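Local coordinates for protein predicted HD superfamily hydrolase (uncultured Thermotogales bacterium, PDB 2PQ7) that is a predicted HD-superfamily hydrolase that binds a pair of iron(III) ions and probably carries out metal-dependent hydrolysis, at residues A[9-14]-A[58-63]; A[16-21]-A[62-67]. All coordinates share one frame; numbering follows the deposited sequence. Where two conformers were deposited one is given.

Interaction 1 of 2, residues A[9-14]-A[58-63]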
loop_
_atom_site.group_PDB
_atom_site.type_symbol
_atom_site.label_atom_id
_atom_site.label_comp_id
_atom_site.label_asym_id
_atom_site.label_seq_id
_atom_site.Cartn_x
_atom_site.Cartn_y
_atom_site.Cartn_z
ATOM N N GLU A 9 -17.017 -26.963 -9.622
ATOM C CA GLU A 9 -17.192 -28.378 -9.353
ATOM C C GLU A 9 -18.138 -28.641 -8.185
ATOM O O GLU A 9 -18.748 -29.731 -8.103
ATOM C CB GLU A 9 -15.835 -29.019 -9.020
ATOM C CG GLU A 9 -14.935 -29.183 -10.213
ATOM C CD GLU A 9 -13.510 -29.597 -9.817
ATOM O OE1 GLU A 9 -13.170 -29.608 -8.597
ATOM O OE2 GLU A 9 -12.729 -29.907 -10.739
ATOM N N ARG A 10 -18.210 -27.691 -7.241
ATOM C CA ARG A 10 -19.045 -27.830 -6.037
ATOM C C ARG A 10 -20.356 -27.110 -6.030
ATOM O O ARG A 10 -21.262 -27.490 -5.304
ATOM C CB ARG A 10 -18.283 -27.339 -4.811
ATOM C CG ARG A 10 -17.238 -28.306 -4.337
ATOM C CD ARG A 10 -16.384 -27.816 -3.214
ATOM N NE ARG A 10 -16.974 -27.914 -1.878
ATOM C CZ ARG A 10 -16.279 -27.844 -0.758
ATOM N NH1 ARG A 10 -14.962 -27.683 -0.783
ATOM N NH2 ARG A 10 -16.915 -27.904 0.412
ATOM N N ILE A 11 -20.488 -26.063 -6.833
ATOM C CA ILE A 11 -21.687 -25.204 -6.737
ATOM C C ILE A 11 -22.484 -25.186 -8.013
ATOM O O ILE A 11 -21.987 -24.695 -9.029
ATOM C CB ILE A 11 -21.236 -23.784 -6.338
ATOM C CG1 ILE A 11 -20.435 -23.859 -5.052
ATOM C CG2 ILE A 11 -22.469 -22.862 -6.217
ATOM C CD1 ILE A 11 -19.687 -22.685 -4.771
ATOM N N PRO A 12 -23.751 -25.685 -7.976
ATOM C CA PRO A 12 -24.549 -25.662 -9.175
ATOM C C PRO A 12 -24.740 -24.290 -9.736
ATOM O O PRO A 12 -24.927 -23.325 -8.982
ATOM C CB PRO A 12 -25.921 -26.179 -8.716
ATOM C CG PRO A 12 -25.671 -26.889 -7.520
ATOM C CD PRO A 12 -24.510 -26.286 -6.855
ATOM N N HIS A 13 -24.710 -24.214 -11.045
ATOM C CA HIS A 13 -24.998 -23.005 -11.791
ATOM C C HIS A 13 -24.075 -21.865 -11.534
ATOM O O HIS A 13 -24.376 -20.746 -11.934
ATOM C CB HIS A 13 -26.446 -22.563 -11.559
ATOM C CG HIS A 13 -27.436 -23.595 -11.949
ATOM N ND1 HIS A 13 -27.785 -23.815 -13.260
ATOM C CD2 HIS A 13 -28.079 -24.532 -11.216
ATOM C CE1 HIS A 13 -28.652 -24.811 -13.306
ATOM N NE2 HIS A 13 -28.855 -25.255 -12.080
ATOM N N LEU A 14 -22.905 -22.142 -10.983
ATOM C CA LEU A 14 -22.011 -21.068 -10.643
ATOM C C LEU A 14 -21.574 -20.235 -11.834
ATOM O O LEU A 14 -21.486 -19.029 -11.757
ATOM C CB LEU A 14 -20.806 -21.579 -9.860
ATOM C CG LEU A 14 -19.876 -20.483 -9.335
ATOM C CD1 LEU A 14 -20.618 -19.582 -8.418
ATOM C CD2 LEU A 14 -18.688 -21.069 -8.601
ATOM N N LYS A 58 -24.738 -21.864 -0.166
ATOM C CA LYS A 58 -25.492 -20.663 0.251
ATOM C C LYS A 58 -24.581 -19.426 0.394
ATOM O O LYS A 58 -24.919 -18.398 -0.109
ATOM C CB LYS A 58 -26.234 -20.921 1.572
ATOM C CG LYS A 58 -27.455 -21.834 1.489
ATOM C CD LYS A 58 -28.066 -22.161 2.888
ATOM C CE LYS A 58 -29.247 -23.105 2.792
ATOM N NZ LYS A 58 -29.699 -23.570 4.119
ATOM N N ALA A 59 -23.427 -19.602 1.024
ATOM C CA ALA A 59 -22.496 -18.517 1.274
ATOM C C ALA A 59 -21.947 -17.895 0.003
ATOM O O ALA A 59 -21.947 -16.695 -0.170
ATOM C CB ALA A 59 -21.417 -19.011 2.188
ATOM N N ILE A 60 -21.519 -18.756 -0.928
ATOM C CA ILE A 60 -20.985 -18.309 -2.191
ATOM C C ILE A 60 -22.000 -17.571 -3.047
ATOM O O ILE A 60 -21.700 -16.510 -3.593
ATOM C CB ILE A 60 -20.467 -19.525 -3.005
ATOM C CG1 ILE A 60 -19.211 -20.062 -2.338
ATOM C CG2 ILE A 60 -20.202 -19.189 -4.459
ATOM C CD1 ILE A 60 -18.024 -19.054 -2.277
ATOM N N ILE A 61 -23.175 -18.186 -3.178
ATOM C CA ILE A 61 -24.243 -17.610 -3.987
ATOM C C ILE A 61 -24.711 -16.281 -3.378
ATOM O O ILE A 61 -24.872 -15.304 -4.108
ATOM C CB ILE A 61 -25.356 -18.619 -4.275
ATOM C CG1 ILE A 61 -24.775 -19.728 -5.217
ATOM C CG2 ILE A 61 -26.548 -17.965 -4.911
ATOM C CD1 ILE A 61 -25.718 -20.852 -5.444
ATOM N N ALA A 62 -24.837 -16.262 -2.059
ATOM C CA ALA A 62 -25.245 -15.014 -1.455
ATOM C C ALA A 62 -24.191 -13.906 -1.688
ATOM O O ALA A 62 -24.514 -12.773 -1.993
ATOM C CB ALA A 62 -25.396 -15.251 -0.041
ATOM N N ALA A 63 -22.913 -14.238 -1.539
ATOM C CA ALA A 63 -21.848 -13.288 -1.823
ATOM C C ALA A 63 -21.859 -12.800 -3.264
ATOM O O ALA A 63 -21.679 -11.626 -3.526
ATOM C CB ALA A 63 -20.507 -13.913 -1.519
#
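I11 meets I60 and I61 where the turn between helices 4-10 and 14-25 packs on helix 56-65 of the all-helical HD domain. The contact is wholly apolar. I11 sends its two branches to different residues. CD1 of I11 presses on the branch point of I60, 3.5 Å from I60 CG2 and 3.6 Å from I60 CG1, and the two side chains cross at about a right angle. CG2 of I11 lies 3.9 Å from I61 CD1, and here the two side chains run alongside each other, pointing opposite ways. Chi1 of I11 (-56°) puts CG2 anti to the backbone N, on the I61 side, and chi2 (165°) extends CD1 toward I60. L14 comes to the same residue: its CD1 sits 4.0 Å from I60 CG2. I60 has a second conformer, and its distances hold for the one described.

P12 and I61 both touch F97, and I61 also touches F101 of helix 99-111. M42 and S46 of helix 35-52 pack on I60. H13 is the N-cap residue of helix 14-25. The backbone behind I11 is a type II beta turn from I11 to L14. Its closing bond, L14 N to I11 O, is weak at 3.3 Å.

Interaction 2 of 2, residues A[16-21]-A[62-67]. With FE (Fe (III) ion), chain C; FE (Fe (III) ion), chain B.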
loop_
_atom_site.group_PDB
_atom_site.type_symbol
_atom_site.label_atom_id
_atom_site.label_comp_id
_atom_site.label_asym_id
_atom_site.label_seq_id
_atom_site.Cartn_x
_atom_site.Cartn_y
_atom_site.Cartn_z
ATOM N N GLU A 16 -23.081 -19.654 -14.685
ATOM C CA GLU A 16 -24.195 -18.794 -15.163
ATOM C C GLU A 16 -24.429 -17.605 -14.200
ATOM O O GLU A 16 -24.521 -16.448 -14.644
ATOM C CB GLU A 16 -25.476 -19.573 -15.381
ATOM N N ILE A 17 -24.365 -17.895 -12.918
ATOM C CA ILE A 17 -24.510 -16.809 -11.924
ATOM C C ILE A 17 -23.386 -15.809 -12.059
ATOM O O ILE A 17 -23.625 -14.619 -12.083
ATOM C CB ILE A 17 -24.614 -17.360 -10.511
ATOM C CG1 ILE A 17 -25.868 -18.214 -10.393
ATOM C CG2 ILE A 17 -24.674 -16.180 -9.507
ATOM C CD1 ILE A 17 -25.941 -19.024 -9.098
ATOM N N LEU A 18 -22.132 -16.272 -12.168
ATOM C CA LEU A 18 -21.004 -15.368 -12.363
ATOM C C LEU A 18 -21.254 -14.553 -13.623
ATOM O O LEU A 18 -21.053 -13.343 -13.664
ATOM C CB LEU A 18 -19.666 -16.126 -12.536
ATOM C CG LEU A 18 -19.037 -16.792 -11.311
ATOM C CD1 LEU A 18 -18.056 -17.868 -11.736
ATOM C CD2 LEU A 18 -18.354 -15.801 -10.415
ATOM N N ASN A 19 -21.694 -15.226 -14.670
ATOM C CA ASN A 19 -21.936 -14.531 -15.932
ATOM C C ASN A 19 -22.919 -13.340 -15.754
ATOM O O ASN A 19 -22.657 -12.224 -16.184
ATOM C CB ASN A 19 -22.403 -15.523 -17.022
ATOM C CG ASN A 19 -22.438 -14.887 -18.395
ATOM O OD1 ASN A 19 -23.454 -14.952 -19.097
ATOM N ND2 ASN A 19 -21.321 -14.290 -18.795
ATOM N N ILE A 20 -24.024 -13.624 -15.074
ATOM C CA ILE A 20 -25.126 -12.655 -14.792
ATOM C C ILE A 20 -24.585 -11.476 -13.964
ATOM O O ILE A 20 -24.846 -10.320 -14.282
ATOM C CB ILE A 20 -26.310 -13.364 -14.146
ATOM C CG1 ILE A 20 -27.059 -14.248 -15.152
ATOM C CG2 ILE A 20 -27.289 -12.357 -13.537
ATOM C CD1 ILE A 20 -27.989 -15.262 -14.496
ATOM N N VAL A 21 -23.756 -11.775 -12.969
ATOM C CA VAL A 21 -23.137 -10.755 -12.178
ATOM C C VAL A 21 -22.232 -9.872 -13.030
ATOM O O VAL A 21 -22.295 -8.658 -12.993
ATOM C CB VAL A 21 -22.412 -11.349 -10.927
ATOM C CG1 VAL A 21 -21.638 -10.280 -10.242
ATOM C CG2 VAL A 21 -23.410 -12.050 -9.984
ATOM N N ALA A 62 -24.837 -16.262 -2.059
ATOM C CA ALA A 62 -25.245 -15.014 -1.455
ATOM C C ALA A 62 -24.191 -13.906 -1.688
ATOM O O ALA A 62 -24.514 -12.773 -1.993
ATOM C CB ALA A 62 -25.396 -15.251 -0.041
ATOM N N ALA A 63 -22.913 -14.238 -1.539
ATOM C CA ALA A 63 -21.848 -13.288 -1.823
ATOM C C ALA A 63 -21.859 -12.800 -3.264
ATOM O O ALA A 63 -21.679 -11.626 -3.526
ATOM C CB ALA A 63 -20.507 -13.913 -1.519
ATOM N N LEU A 64 -22.025 -13.730 -4.203
ATOM C CA LEU A 64 -22.064 -13.326 -5.626
ATOM C C LEU A 64 -23.213 -12.380 -5.941
ATOM O O LEU A 64 -23.080 -11.444 -6.720
ATOM C CB LEU A 64 -22.102 -14.554 -6.536
ATOM C CG LEU A 64 -20.760 -15.110 -6.939
ATOM C CD1 LEU A 64 -21.053 -16.294 -7.827
ATOM C CD2 LEU A 64 -19.986 -13.988 -7.714
ATOM N N LEU A 65 -24.368 -12.648 -5.329
ATOM C CA LEU A 65 -25.556 -11.849 -5.605
ATOM C C LEU A 65 -25.781 -10.637 -4.703
ATOM O O LEU A 65 -26.598 -9.782 -5.037
ATOM C CB LEU A 65 -26.801 -12.717 -5.520
ATOM C CG LEU A 65 -26.890 -13.761 -6.623
ATOM C CD1 LEU A 65 -28.075 -14.685 -6.348
ATOM C CD2 LEU A 65 -26.957 -13.153 -7.987
ATOM N N HIS A 66 -24.991 -10.506 -3.652
ATOM C CA HIS A 66 -25.399 -9.535 -2.600
ATOM C C HIS A 66 -25.444 -8.085 -3.069
ATOM O O HIS A 66 -26.293 -7.352 -2.641
ATOM C CB HIS A 66 -24.573 -9.673 -1.332
ATOM C CG HIS A 66 -23.270 -8.948 -1.355
ATOM N ND1 HIS A 66 -22.196 -9.358 -2.101
ATOM C CD2 HIS A 66 -22.869 -7.835 -0.695
ATOM C CE1 HIS A 66 -21.191 -8.511 -1.924
ATOM N NE2 HIS A 66 -21.580 -7.567 -1.069
ATOM N N ASP A 67 -24.538 -7.696 -3.955
ATOM C CA ASP A 67 -24.502 -6.344 -4.496
ATOM C C ASP A 67 -24.905 -6.274 -5.987
ATOM O O ASP A 67 -24.572 -5.273 -6.652
ATOM C CB ASP A 67 -23.110 -5.778 -4.308
ATOM C CG ASP A 67 -22.850 -5.303 -2.878
ATOM O OD1 ASP A 67 -23.774 -5.016 -2.062
ATOM O OD2 ASP A 67 -21.640 -5.148 -2.539
HETATM FE FE FE C . -20.734 -5.541 -0.675
HETATM FE FE FE B . -23.943 -4.017 -0.334
HETATM O O HOH W 1 -22.364 -4.952 0.463
#
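L64 carries most of the apolar contact, reaching from helix 56-65 to L18 and I17 of helix 14-25. Its CD2 lies 3.6 Å from L18 CD2 in the conformer described, and its CD1 is 4.0 Å from I17 CG2. Although the L18 CB points away from helix 56-65, its side-chain end returns to L64. I17 CG2 also touches L65 CD2 at 4.1 Å, the two side chains crossing at about a right angle. V21 adds a methyl against backbone: its CG2 is 3.3 Å from L64 O.

The polar bonds lie on the metal side of segment 62-67. CG of H66 sits between its backbone N and carbonyl carbon (chi1 84°). From there ND1 donates to A63 O at 2.7 Å, nearly straight (164°) and almost in the ring plane. H66 NE2 binds one iron ion at 2.2 Å. D67 bridges both ions, OD2 to the iron held by H66 and OD1 to the other, and a water joins them. H37 and D132 bind the first ion, completing the H...HD...D signature of HD proteins; H80 and H112 bind the second. The A63 bond commits ND1 as donor, fixes the ring's rotation and leaves NE2 facing the iron.

In the fold
Both contacts are buried and lie on the same side of the chain's centre, about 9 Å apart between centres. Both use helix 56-65, and their segments share A62 and A63. Interaction 1 holds the turn that leads into helix 14-25, and interaction 2 holds that helix itself. They merge into one apolar layer, with L14 CD1 3.4 Å from L64 CD1 and I61 CD1 4.1 Å from I17 CD1. Interaction 1 has an exposed margin at P12 and lies farther from the metals. Interaction 2 buries more surface, 258 against 172 Å². It is also apolar between its helices, but its second segment runs on into the iron ligands.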